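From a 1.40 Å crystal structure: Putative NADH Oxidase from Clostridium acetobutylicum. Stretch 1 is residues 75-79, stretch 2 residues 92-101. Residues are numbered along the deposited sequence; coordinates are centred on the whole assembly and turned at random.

Stretch 1 (75-79) VLLAD
Stretch 2, residues 92-101: DMAAAAENIL

Strand 75-79 lies against helix 92-101 of the same chain, the two running nearly antiparallel: their N-to-C directions make an angle of 153°, and their axes approach to 9.5 Å. The strand is extended, with phi from -90° to -135° and psi from 114° to 157°. The helix holds phi near -60° and psi near -40°, its turns closed by i to i-4 bonds such as Ala97 N to Met93 O at 2.9 Å and Ile100 N to Ala96 O at 3.0 Å. Register is set by Ala78 and Met93, whose CA atoms lie 7.4 Å apart.

Strand alternation selects the contacting residues: Leu76 and Ala78 direct CB toward the helix, while Leu77 points away. On the helix, Met93, Ala96 and Ile100 point toward the strand and Ala97 sideways, a spacing of three and four that keeps one helical face on the contact.

Met93, a selenomethionine, is all m (chi1 -61°, chi2 -56°, chi3 -60°). This folded chain sets SE 4.0 Å from Ala78 CB, where the alanine's small methyl meets the broad selenium, and turns CE back along the strand to lie 3.7 Å from Leu76 CB. Met93 CE also sits 3.2 Å from Leu77 O, a close approach to backbone rather than a hydrogen bond.

Leu76 takes chi1 -87° (m) and chi2 65° (p), which brings both methyls to the helix: Leu76 CD2 lies 3.9 Å from Ala97 CB and 4.2 Å from Ile100 CD1, and Leu76 CD1 lies 3.9 Å from Ile100 CD1. Ile100, with chi1 -63° (m) and chi2 170° (t), extends CD1 to make that contact.

No hydrogen bond crosses the interface. Its 249 Å² of buried surface, both sides summed, rests on apolar packing, with one long side chain from each element covering most of it: Leu76 from the strand, Met93 from the helix.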

# COMPACT_ATOMS: atom_id res chain seq x y z
N VAL B 75 5.74 -10.72 10.36
CA VAL B 75 4.32 -11.03 10.21
C VAL B 75 3.51 -9.77 10.52
O VAL B 75 3.65 -9.20 11.59
CB VAL B 75 3.90 -12.20 11.13
CG1 VAL B 75 2.42 -12.62 10.87
CG2 VAL B 75 4.83 -13.41 10.97
N LEU B 76 2.67 -9.36 9.57
CA LEU B 76 1.81 -8.19 9.72
C LEU B 76 0.43 -8.69 10.13
O LEU B 76 -0.13 -9.57 9.49
CB LEU B 76 1.70 -7.42 8.39
CG LEU B 76 2.79 -6.38 8.14
CD1 LEU B 76 4.14 -7.01 7.99
CD2 LEU B 76 2.44 -5.53 6.91
N LEU B 77 -0.10 -8.06 11.19
CA LEU B 77 -1.36 -8.41 11.78
C LEU B 77 -2.15 -7.14 12.04
O LEU B 77 -1.55 -6.09 12.19
CB LEU B 77 -1.12 -9.11 13.13
CG LEU B 77 -0.05 -10.22 13.26
CD1 LEU B 77 0.30 -10.38 14.77
CD2 LEU B 77 -0.62 -11.47 12.79
N ALA B 78 -3.47 -7.26 12.14
CA ALA B 78 -4.31 -6.13 12.52
C ALA B 78 -5.15 -6.50 13.72
O ALA B 78 -5.63 -7.62 13.81
CB ALA B 78 -5.23 -5.73 11.37
N ASP B 79 -5.36 -5.56 14.61
CA ASP B 79 -6.16 -5.78 15.82
C ASP B 79 -7.55 -5.17 15.64
O ASP B 79 -7.69 -3.96 15.45
CB ASP B 79 -5.46 -5.10 16.99
CG ASP B 79 -6.16 -5.34 18.31
OD1 ASP B 79 -7.23 -5.98 18.34
OD2 ASP B 79 -5.63 -4.85 19.33
N ASP B 92 -5.18 -0.27 4.96
CA ASP B 92 -4.20 0.25 5.87
C ASP B 92 -2.96 -0.67 5.91
O ASP B 92 -1.83 -0.21 5.88
CB ASP B 92 -4.73 0.27 7.30
CG ASP B 92 -5.97 1.12 7.51
OD1 ASP B 92 -6.34 1.91 6.60
OD2 ASP B 92 -6.52 1.01 8.65
N MSE B 93 -3.21 -1.97 6.02
CA MSE B 93 -2.13 -2.96 6.18
C MSE B 93 -1.32 -3.11 4.91
O MSE B 93 -0.10 -3.26 4.98
CB MSE B 93 -2.65 -4.33 6.64
CG MSE B 93 -3.38 -4.35 8.01
SE MSE B 93 -2.33 -3.65 9.46
CE MSE B 93 -0.86 -4.93 9.34
N ALA B 94 -2.00 -2.98 3.78
CA ALA B 94 -1.33 -3.01 2.50
C ALA B 94 -0.40 -1.79 2.33
O ALA B 94 0.70 -1.91 1.81
CB ALA B 94 -2.40 -3.07 1.36
N ALA B 95 -0.86 -0.63 2.81
CA ALA B 95 -0.02 0.57 2.74
C ALA B 95 1.22 0.40 3.62
O ALA B 95 2.32 0.80 3.23
CB ALA B 95 -0.86 1.81 3.16
N ALA B 96 1.05 -0.16 4.82
CA ALA B 96 2.17 -0.48 5.69
C ALA B 96 3.15 -1.46 5.04
O ALA B 96 4.37 -1.29 5.10
CB ALA B 96 1.67 -1.01 7.04
N ALA B 97 2.60 -2.50 4.41
CA ALA B 97 3.44 -3.49 3.73
C ALA B 97 4.28 -2.85 2.63
O ALA B 97 5.48 -3.11 2.51
CB ALA B 97 2.55 -4.62 3.13
N GLU B 98 3.64 -1.99 1.85
CA GLU B 98 4.33 -1.33 0.75
C GLU B 98 5.43 -0.44 1.32
O GLU B 98 6.52 -0.38 0.76
CB GLU B 98 3.36 -0.54 -0.14
CG GLU B 98 4.02 0.18 -1.35
CD GLU B 98 4.71 -0.74 -2.36
OE1 GLU B 98 4.73 -1.97 -2.16
OE2 GLU B 98 5.27 -0.21 -3.36
N ASN B 99 5.16 0.25 2.44
CA ASN B 99 6.23 1.03 3.05
C ASN B 99 7.42 0.15 3.46
O ASN B 99 8.59 0.55 3.32
CB ASN B 99 5.74 1.81 4.26
CG ASN B 99 5.05 3.11 3.89
OD1 ASN B 99 4.76 3.39 2.71
ND2 ASN B 99 4.78 3.92 4.92
N ILE B 100 7.14 -1.00 4.05
CA ILE B 100 8.24 -1.94 4.39
C ILE B 100 9.05 -2.32 3.16
O ILE B 100 10.29 -2.34 3.19
CB ILE B 100 7.72 -3.20 5.14
CG1 ILE B 100 7.09 -2.81 6.49
CG2 ILE B 100 8.80 -4.23 5.29
CD1 ILE B 100 6.35 -3.96 7.16
N LEU B 101 8.34 -2.69 2.08
CA LEU B 101 9.05 -3.13 0.90
C LEU B 101 9.92 -2.01 0.36
O LEU B 101 11.04 -2.26 -0.11
CB LEU B 101 8.06 -3.58 -0.17
CG LEU B 101 7.17 -4.77 0.16
CD1 LEU B 101 6.24 -5.01 -1.02
CD2 LEU B 101 7.97 -6.05 0.54